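Local coordinates for protease Do-like 1, chloroplastic (PDB 3QO6), which is a chloroplast serine protease of the HtrA type, required at high temperature, that may degrade damaged proteins, at residues G135-F138 with H142-T145; A197-S202 with V208-P213; G182-L185 with L191-I194. All coordinates share one frame; numbering follows the deposited sequence.

Contact 1 of 3, residues G135-F138 with H142-T145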
ATOM      1  N   GLY B 135      28.220   2.769 -18.552  1.00 54.69           N
ATOM      2  CA  GLY B 135      27.340   3.844 -18.126  1.00 55.14           C
ATOM      3  C   GLY B 135      27.548   4.148 -16.648  1.00 58.10           C
ATOM      4  O   GLY B 135      28.613   3.839 -16.097  1.00 57.98           O
ATOM      5  N   ASN B 136      26.528   4.736 -16.011  1.00 60.53           N
ATOM      6  CA  ASN B 136      26.579   5.099 -14.591  1.00 60.33           C
ATOM      7  C   ASN B 136      25.311   4.737 -13.819  1.00 63.57           C
ATOM      8  O   ASN B 136      24.601   5.612 -13.330  1.00 64.77           O
ATOM      9  CB  ASN B 136      26.820   6.602 -14.420  1.00 61.45           C
ATOM     10  CG  ASN B 136      27.989   7.100 -15.238  1.00 59.92           C
ATOM     11  OD1 ASN B 136      29.123   6.670 -15.044  1.00 61.47           O
ATOM     12  ND2 ASN B 136      27.713   8.010 -16.173  1.00 61.17           N
ATOM     13  N   PRO B 137      25.002   3.439 -13.706  1.00 64.85           N
ATOM     14  CA  PRO B 137      23.800   3.052 -12.965  1.00 62.72           C
ATOM     15  C   PRO B 137      23.988   3.358 -11.490  1.00 60.21           C
ATOM     16  O   PRO B 137      25.074   3.166 -10.941  1.00 57.93           O
ATOM     17  CB  PRO B 137      23.714   1.553 -13.222  1.00 67.89           C
ATOM     18  CG  PRO B 137      25.192   1.154 -13.356  1.00 65.27           C
ATOM     19  CD  PRO B 137      25.717   2.254 -14.228  1.00 64.71           C
ATOM     20  N   PHE B 138      22.947   3.853 -10.840  1.00 58.81           N
ATOM     21  CA  PHE B 138      23.062   4.148  -9.416  1.00 60.81           C
ATOM     22  C   PHE B 138      24.278   5.000  -9.073  1.00 60.88           C
ATOM     23  O   PHE B 138      24.800   4.905  -7.964  1.00 65.29           O
ATOM     24  CB  PHE B 138      23.143   2.837  -8.627  1.00 57.74           C
ATOM     25  CG  PHE B 138      22.053   1.866  -8.972  1.00 58.51           C
ATOM     26  CD1 PHE B 138      22.359   0.560  -9.353  1.00 56.33           C
ATOM     27  CD2 PHE B 138      20.724   2.267  -8.960  1.00 57.44           C
ATOM     28  CE1 PHE B 138      21.353  -0.341  -9.725  1.00 53.31           C
ATOM     29  CE2 PHE B 138      19.701   1.372  -9.330  1.00 63.10           C
ATOM     30  CZ  PHE B 138      20.026   0.067  -9.712  1.00 61.68           C
ATOM     31  N   HIS B 142      31.135   4.932 -14.789  1.00 64.94           N
ATOM     32  CA  HIS B 142      31.747   4.100 -15.835  1.00 63.36           C
ATOM     33  C   HIS B 142      31.689   2.597 -15.571  1.00 62.39           C
ATOM     34  O   HIS B 142      32.683   1.877 -15.709  1.00 59.98           O
ATOM     35  CB  HIS B 142      33.226   4.523 -16.051  1.00 66.22           C
ATOM     36  CG  HIS B 142      33.397   5.851 -16.740  1.00 70.69           C
ATOM     37  ND1 HIS B 142      34.236   6.024 -17.822  1.00 68.91           N
ATOM     38  CD2 HIS B 142      32.816   7.057 -16.520  1.00 66.92           C
ATOM     39  CE1 HIS B 142      34.162   7.275 -18.242  1.00 65.39           C
ATOM     40  NE2 HIS B 142      33.307   7.921 -17.470  1.00 72.40           N
ATOM     41  N   THR B 143      30.513   2.130 -15.191  1.00 61.45           N
ATOM     42  CA  THR B 143      30.314   0.726 -14.923  1.00 57.77           C
ATOM     43  C   THR B 143      30.262  -0.062 -16.224  1.00 58.56           C
ATOM     44  O   THR B 143      29.614   0.345 -17.198  1.00 56.25           O
ATOM     45  CB  THR B 143      29.004   0.505 -14.201  1.00 57.75           C
ATOM     46  OG1 THR B 143      29.135   0.971 -12.859  1.00 63.44           O
ATOM     47  CG2 THR B 143      28.616  -0.972 -14.224  1.00 57.01           C
ATOM     48  N   LEU B 144      30.941  -1.197 -16.233  1.00 54.39           N
ATOM     49  CA  LEU B 144      30.916  -2.050 -17.393  1.00 51.63           C
ATOM     50  C   LEU B 144      30.019  -3.271 -17.120  1.00 52.85           C
ATOM     51  O   LEU B 144      30.092  -3.899 -16.067  1.00 50.79           O
ATOM     52  CB  LEU B 144      32.340  -2.533 -17.704  1.00 52.78           C
ATOM     53  CG  LEU B 144      32.456  -3.692 -18.705  1.00 46.91           C
ATOM     54  CD1 LEU B 144      32.309  -3.164 -20.100  1.00 47.18           C
ATOM     55  CD2 LEU B 144      33.763  -4.374 -18.560  1.00 34.27           C
ATOM     56  N   THR B 145      29.151  -3.591 -18.055  1.00 52.03           N
ATOM     57  CA  THR B 145      28.354  -4.803 -17.919  1.00 51.88           C
ATOM     58  C   THR B 145      28.377  -5.419 -19.300  1.00 53.42           C
ATOM     59  O   THR B 145      28.353  -4.720 -20.316  1.00 52.13           O
ATOM     60  CB  THR B 145      26.884  -4.563 -17.503  1.00 53.57           C
ATOM     61  OG1 THR B 145      26.315  -3.562 -18.355  1.00 53.49           O
ATOM     62  CG2 THR B 145      26.787  -4.194 -15.983  1.00 47.61           C
TER
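A G1 beta bulge joins Gly135 to His142 and Thr143, where strand 130-135 runs out and strand 143-157 begins. The loop between them joins the two strands of the trypsin-like protease domain. Gly135 and Thr143 are an antiparallel hydrogen-bonded pair. Gly135 N donates to Thr143 O at 3.1 Å, and Thr143 N donates to Gly135 O at 2.7 Å. His142, the extra residue of the bulge, has a left-handed backbone. Its NH lies close to Gly135 O, but at a poor angle, and bonds to a side chain instead. His142 N donates to Asn136 OD1 at 2.7 Å, nearly straight at 166°. The donor is tilted slightly from the amide plane. CG of Asn136 lies beside its own backbone N (chi1 -50°), which swings the amide back to the bulge although CB points away. With an alanine in place of Asn136 the amide oxygen is gone, and the buried NH of His142 would probably be left without its acceptor. Asn136 ND2 makes a weak hydrogen bond to Gly55 O, and His142 ND1 is bonded to Thr27 OG1. Pro137 CD rests on Thr143 CB at 3.7 Å. Thr143 OG1 bonds to Leu140 O, and also to Gln170 and Arg154 of a second subunit. The side-chain carbonyl of Asn136 thus satisfies the bulge NH that the backbone pairing leaves over, and the strand can start with this polar group buried and bonded.

Contact 2 of 3, residues A197-S202 with V208-P213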
ATOM      1  N   ALA B 197      16.602   2.185 -22.418  1.00 60.08           N
ATOM      2  CA  ALA B 197      15.470   1.722 -21.608  1.00 57.15           C
ATOM      3  C   ALA B 197      15.470   0.207 -21.352  1.00 59.65           C
ATOM      4  O   ALA B 197      16.254  -0.561 -21.952  1.00 53.78           O
ATOM      5  CB  ALA B 197      14.149   2.110 -22.276  1.00 48.55           C
ATOM      6  N   ILE B 198      14.567  -0.217 -20.467  1.00 57.84           N
ATOM      7  CA  ILE B 198      14.445  -1.629 -20.138  1.00 54.60           C
ATOM      8  C   ILE B 198      12.981  -2.020 -19.886  1.00 55.94           C
ATOM      9  O   ILE B 198      12.106  -1.170 -19.768  1.00 51.15           O
ATOM     10  CB  ILE B 198      15.225  -1.920 -18.871  1.00 52.43           C
ATOM     11  CG1 ILE B 198      14.488  -1.282 -17.703  1.00 47.93           C
ATOM     12  CG2 ILE B 198      16.660  -1.351 -18.962  1.00 45.47           C
ATOM     13  CD1 ILE B 198      15.177  -1.504 -16.391  1.00 47.90           C
ATOM     14  N   TYR B 199      12.728  -3.320 -19.834  1.00 59.85           N
ATOM     15  CA  TYR B 199      11.413  -3.862 -19.504  1.00 60.96           C
ATOM     16  C   TYR B 199      11.686  -4.513 -18.142  1.00 63.70           C
ATOM     17  O   TYR B 199      12.552  -5.381 -18.033  1.00 65.12           O
ATOM     18  CB  TYR B 199      10.963  -4.927 -20.503  1.00 60.98           C
ATOM     19  CG  TYR B 199      10.203  -4.401 -21.706  1.00 68.44           C
ATOM     20  CD1 TYR B 199       9.894  -3.041 -21.842  1.00 73.23           C
ATOM     21  CD2 TYR B 199       9.795  -5.262 -22.718  1.00 70.26           C
ATOM     22  CE1 TYR B 199       9.196  -2.562 -22.962  1.00 71.78           C
ATOM     23  CE2 TYR B 199       9.104  -4.800 -23.840  1.00 69.86           C
ATOM     24  CZ  TYR B 199       8.803  -3.459 -23.961  1.00 74.82           C
ATOM     25  OH  TYR B 199       8.090  -3.027 -25.068  1.00 76.73           O
ATOM     26  N   SER B 200      10.988  -4.069 -17.101  1.00 64.35           N
ATOM     27  CA  SER B 200      11.197  -4.613 -15.764  1.00 66.13           C
ATOM     28  C   SER B 200      10.112  -4.183 -14.779  1.00 66.55           C
ATOM     29  O   SER B 200       9.907  -3.007 -14.521  1.00 62.86           O
ATOM     30  CB  SER B 200      12.560  -4.171 -15.204  1.00 65.15           C
ATOM     31  OG  SER B 200      12.719  -4.603 -13.863  1.00 63.18           O
ATOM     32  N   PRO B 201       9.422  -5.148 -14.187  1.00 68.69           N
ATOM     33  CA  PRO B 201       8.370  -4.802 -13.226  1.00 68.59           C
ATOM     34  C   PRO B 201       8.925  -4.155 -11.963  1.00 71.98           C
ATOM     35  O   PRO B 201       8.171  -3.595 -11.180  1.00 75.17           O
ATOM     36  CB  PRO B 201       7.739  -6.138 -12.924  1.00 67.97           C
ATOM     37  CG  PRO B 201       8.918  -7.074 -13.037  1.00 69.17           C
ATOM     38  CD  PRO B 201       9.621  -6.601 -14.278  1.00 65.00           C
ATOM     39  N   SER B 202      10.239  -4.218 -11.770  1.00 71.52           N
ATOM     40  CA  SER B 202      10.831  -3.648 -10.568  1.00 70.77           C
ATOM     41  C   SER B 202      11.555  -2.322 -10.774  1.00 70.64           C
ATOM     42  O   SER B 202      11.716  -1.544  -9.831  1.00 68.34           O
ATOM     43  CB  SER B 202      11.805  -4.658  -9.929  1.00 72.99           C
ATOM     44  OG  SER B 202      13.012  -4.812 -10.671  1.00 72.03           O
ATOM     45  N   VAL B 208      16.380  -7.588 -19.824  1.00 43.24           N
ATOM     46  CA  VAL B 208      15.807  -7.219 -21.104  1.00 46.23           C
ATOM     47  C   VAL B 208      16.039  -5.718 -21.268  1.00 52.12           C
ATOM     48  O   VAL B 208      15.271  -4.913 -20.757  1.00 56.86           O
ATOM     49  CB  VAL B 208      14.299  -7.517 -21.161  1.00 46.51           C
ATOM     50  CG1 VAL B 208      13.730  -7.027 -22.475  1.00 45.99           C
ATOM     51  CG2 VAL B 208      14.047  -9.022 -20.979  1.00 44.51           C
ATOM     52  N   GLY B 209      17.099  -5.336 -21.979  1.00 56.22           N
ATOM     53  CA  GLY B 209      17.399  -3.925 -22.179  1.00 54.36           C
ATOM     54  C   GLY B 209      17.440  -3.500 -23.633  1.00 54.45           C
ATOM     55  O   GLY B 209      17.740  -4.292 -24.498  1.00 60.51           O
ATOM     56  N   PHE B 210      17.168  -2.233 -23.904  1.00 56.90           N
ATOM     57  CA  PHE B 210      17.152  -1.727 -25.266  1.00 52.43           C
ATOM     58  C   PHE B 210      18.116  -0.576 -25.594  1.00 56.07           C
ATOM     59  O   PHE B 210      18.393   0.280 -24.766  1.00 57.73           O
ATOM     60  CB  PHE B 210      15.744  -1.301 -25.582  1.00 49.74           C
ATOM     61  CG  PHE B 210      14.705  -2.340 -25.220  1.00 54.69           C
ATOM     62  CD1 PHE B 210      13.952  -2.212 -24.058  1.00 48.62           C
ATOM     63  CD2 PHE B 210      14.410  -3.391 -26.096  1.00 48.09           C
ATOM     64  CE1 PHE B 210      12.900  -3.110 -23.783  1.00 52.60           C
ATOM     65  CE2 PHE B 210      13.374  -4.275 -25.831  1.00 50.63           C
ATOM     66  CZ  PHE B 210      12.607  -4.136 -24.674  1.00 49.19           C
ATOM     67  N   SER B 211      18.646  -0.581 -26.809  1.00 57.92           N
ATOM     68  CA  SER B 211      19.544   0.475 -27.266  1.00 58.93           C
ATOM     69  C   SER B 211      19.050   0.993 -28.615  1.00 58.79           C
ATOM     70  O   SER B 211      18.586   0.200 -29.459  1.00 56.57           O
ATOM     71  CB  SER B 211      20.951  -0.060 -27.432  1.00 58.32           C
ATOM     72  OG  SER B 211      21.425  -0.545 -26.202  1.00 64.04           O
ATOM     73  N   ILE B 212      19.117   2.311 -28.808  1.00 55.48           N
ATOM     74  CA  ILE B 212      18.701   2.891 -30.084  1.00 56.97           C
ATOM     75  C   ILE B 212      19.898   2.522 -30.958  1.00 55.17           C
ATOM     76  O   ILE B 212      21.049   2.758 -30.556  1.00 54.32           O
ATOM     77  CB  ILE B 212      18.582   4.451 -30.042  1.00 60.84           C
ATOM     78  CG1 ILE B 212      17.566   4.918 -28.988  1.00 57.62           C
ATOM     79  CG2 ILE B 212      18.138   4.949 -31.403  1.00 61.30           C
ATOM     80  CD1 ILE B 212      16.185   4.379 -29.212  1.00 57.88           C
ATOM     81  N   PRO B 213      19.653   1.928 -32.144  1.00 54.78           N
ATOM     82  CA  PRO B 213      20.763   1.540 -33.023  1.00 55.07           C
ATOM     83  C   PRO B 213      21.569   2.713 -33.569  1.00 57.22           C
ATOM     84  O   PRO B 213      21.033   3.743 -33.981  1.00 58.43           O
ATOM     85  CB  PRO B 213      20.080   0.729 -34.110  1.00 54.08           C
ATOM     86  CG  PRO B 213      18.710   1.383 -34.203  1.00 55.80           C
ATOM     87  CD  PRO B 213      18.344   1.670 -32.781  1.00 56.25           C
TER
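The rings of Tyr199 and Phe210 form a T-shaped (edge-to-face) pair. Phe210 gives its edge and Tyr199 its face. The centroids are 4.7 Å apart and the planes stand at 77°. Phe210 CZ sits 3.5 Å above the Tyr199 ring plane, over the ring centre. Phe210 CE1 lies beside it over the same face, 3.6 Å from Tyr199 CD1. Tyr199 CG lies in the plane of the Phe210 ring, at its edge. CG of Phe210 stays beside the backbone N (chi1 -49°), which carries the ring back across Ala197 to the tyrosine. Its CD1 comes 3.5 Å from Ala197 O, approached obliquely. Val208 CG1 touches Tyr199 CB and lies obliquely to the ring. Ile156 of strand 143-157 packs against both aromatic residues, and Leu140 of a third subunit packs against Tyr199 and Val208.

These residues belong to a beta hairpin of strands 191-198 and 209-213 in the protease domain. Ala197 and Phe210 are an antiparallel hydrogen-bonded pair, in which Phe210 N donates to Ala197 O at 2.7 Å. Ile198 and Gly209 follow as a non-hydrogen-bonded pair, with CA atoms 4.3 Å apart. Ile198 CG2 lies against Gly209 CA. Beyond them Tyr199 N donates to Val208 O at 3.1 Å, with the donor nearly along the C=O axis. The same carbonyl oxygen also receives a CA-H...O contact from Ile198 CA.

The side chain of Ala197 lies near the predicted charge relay residues His71 and Ser180 without touching them. The bound peptide is met here: Ile198 hydrogen-bonds to it through its backbone, Ala197 packs on its backbone and Tyr199 on a modified side chain. Past the hairpin pairing, Ser200 OG accepts from Ser202 N, an ST turn.

Contact 3 of 3, residues G182-L185 with L191-I194; sequences GPLL and LIGI
Strands 183-185 and 191-194 run antiparallel, their axes 4.7 Å apart at closest approach and 145° between directions. Pro183 and Ile194 are a non-hydrogen-bonded pair, Leu184 and Gly193 a hydrogen-bonded one. The register then slips by one, and Leu185 and Leu191 form another non-hydrogen-bonded pair. Leu184 faces both Ile192 and Gly193, a classic beta bulge. Leu184 O receives both NH groups of the bulge: Ile192 N at 2.8 Å, almost straight at 178°, and Gly193 N more weakly. In return Leu184 N donates to Gly193 O at 3.0 Å, from above the carbonyl plane.

This is a hairpin of the chymotrypsin-like protease fold, entered shortly after the predicted charge relay residue Ser180. Side chains pack on both faces. On one, Leu191 holds CG anti to the backbone N (chi1 173°), which brings CD1 across to Pro183 CB at 3.7 Å. Phe58 of strand 47-61 touches Pro183, Leu191 and Ile194 there. Leu184 points to the other face, and the end of Ile192, beside the bulge, crosses it obliquely, Leu184 CG to Ile192 CG1 at 4.1 Å. Val131 of strand 130-135 touches both. Ile192 CG1 also lies 3.3 Å from Leu184 O. Ile194 CG2 approaches Gly182 O.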
ATOM      1  N   GLY B 182      24.500   6.122 -22.253  1.00 50.02           N
ATOM      2  CA  GLY B 182      25.799   5.517 -22.439  1.00 47.39           C
ATOM      3  C   GLY B 182      25.815   4.605 -23.654  1.00 50.37           C
ATOM      4  O   GLY B 182      24.780   4.207 -24.211  1.00 47.95           O
ATOM      5  N   PRO B 183      27.007   4.220 -24.067  1.00 51.11           N
ATOM      6  CA  PRO B 183      27.202   3.360 -25.220  1.00 53.24           C
ATOM      7  C   PRO B 183      27.082   1.838 -25.077  1.00 58.86           C
ATOM      8  O   PRO B 183      27.361   1.250 -24.015  1.00 57.53           O
ATOM      9  CB  PRO B 183      28.609   3.727 -25.642  1.00 52.50           C
ATOM     10  CG  PRO B 183      29.294   3.827 -24.318  1.00 45.77           C
ATOM     11  CD  PRO B 183      28.302   4.677 -23.530  1.00 49.93           C
ATOM     12  N   LEU B 184      26.666   1.209 -26.176  1.00 57.58           N
ATOM     13  CA  LEU B 184      26.665  -0.232 -26.245  1.00 57.86           C
ATOM     14  C   LEU B 184      27.721  -0.492 -27.326  1.00 57.86           C
ATOM     15  O   LEU B 184      27.620   0.016 -28.441  1.00 63.59           O
ATOM     16  CB  LEU B 184      25.333  -0.786 -26.706  1.00 60.40           C
ATOM     17  CG  LEU B 184      25.265  -2.322 -26.581  1.00 55.48           C
ATOM     18  CD1 LEU B 184      25.340  -2.743 -25.108  1.00 50.44           C
ATOM     19  CD2 LEU B 184      23.970  -2.810 -27.203  1.00 50.31           C
ATOM     20  N   LEU B 185      28.759  -1.234 -27.003  1.00 54.97           N
ATOM     21  CA  LEU B 185      29.762  -1.517 -28.003  1.00 58.28           C
ATOM     22  C   LEU B 185      29.720  -3.008 -28.407  1.00 62.79           C
ATOM     23  O   LEU B 185      29.185  -3.861 -27.656  1.00 60.11           O
ATOM     24  CB  LEU B 185      31.147  -1.131 -27.476  1.00 60.95           C
ATOM     25  CG  LEU B 185      31.293   0.278 -26.878  1.00 65.38           C
ATOM     26  CD1 LEU B 185      31.182   0.193 -25.361  1.00 65.67           C
ATOM     27  CD2 LEU B 185      32.640   0.876 -27.250  1.00 67.47           C
ATOM     28  N   LEU B 191      30.794   1.526 -31.405  1.00 64.63           N
ATOM     29  CA  LEU B 191      29.475   1.956 -30.948  1.00 63.28           C
ATOM     30  C   LEU B 191      28.370   1.383 -31.781  1.00 64.74           C
ATOM     31  O   LEU B 191      28.318   1.666 -32.974  1.00 67.08           O
ATOM     32  CB  LEU B 191      29.365   3.472 -30.998  1.00 58.97           C
ATOM     33  CG  LEU B 191      27.970   3.988 -30.688  1.00 57.42           C
ATOM     34  CD1 LEU B 191      27.817   4.199 -29.179  1.00 58.63           C
ATOM     35  CD2 LEU B 191      27.757   5.287 -31.435  1.00 59.02           C
ATOM     36  N   ILE B 192      27.471   0.603 -31.177  1.00 63.11           N
ATOM     37  CA  ILE B 192      26.388   0.041 -31.972  1.00 60.23           C
ATOM     38  C   ILE B 192      25.045   0.534 -31.548  1.00 60.04           C
ATOM     39  O   ILE B 192      24.066   0.342 -32.264  1.00 61.92           O
ATOM     40  CB  ILE B 192      26.386  -1.507 -31.982  1.00 57.10           C
ATOM     41  CG1 ILE B 192      26.251  -2.043 -30.558  1.00 55.47           C
ATOM     42  CG2 ILE B 192      27.647  -2.010 -32.652  1.00 49.88           C
ATOM     43  CD1 ILE B 192      26.449  -3.512 -30.465  1.00 52.37           C
ATOM     44  N   GLY B 193      24.985   1.184 -30.394  1.00 59.62           N
ATOM     45  CA  GLY B 193      23.706   1.718 -29.950  1.00 57.99           C
ATOM     46  C   GLY B 193      23.862   2.563 -28.704  1.00 61.41           C
ATOM     47  O   GLY B 193      24.971   2.630 -28.144  1.00 60.86           O
ATOM     48  N   ILE B 194      22.771   3.222 -28.294  1.00 61.85           N
ATOM     49  CA  ILE B 194      22.737   4.049 -27.083  1.00 62.48           C
ATOM     50  C   ILE B 194      21.801   3.322 -26.129  1.00 64.83           C
ATOM     51  O   ILE B 194      20.641   3.072 -26.499  1.00 63.76           O
ATOM     52  CB  ILE B 194      22.109   5.435 -27.328  1.00 67.02           C
ATOM     53  CG1 ILE B 194      22.731   6.100 -28.552  1.00 74.66           C
ATOM     54  CG2 ILE B 194      22.345   6.325 -26.123  1.00 63.81           C
ATOM     55  CD1 ILE B 194      22.312   7.556 -28.729  1.00 79.74           C
TER

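All three contacts lie in one antiparallel sheet of the protease domain, and all are largely buried. Contacts 2 and 3 share strand 191-198 and touch directly, Ile212 N lying 2.9 Å from Ile194 O in a probable hydrogen bond. Contact 1 touches neither, but strand 130-135 pairs with strand 183-186 of contact 3. The side-chain packing of contact 3 is aliphatic, and no other subunit touches it. Contact 1 relies on polar groups and reaches a second subunit. Contact 2 is aromatic, with a third subunit at its loop end, where Pro201 is exposed. Contacts 1 and 2 both reach the bound peptide. Both 1 and 3 contain a bulge; the paired part of 2 keeps its register.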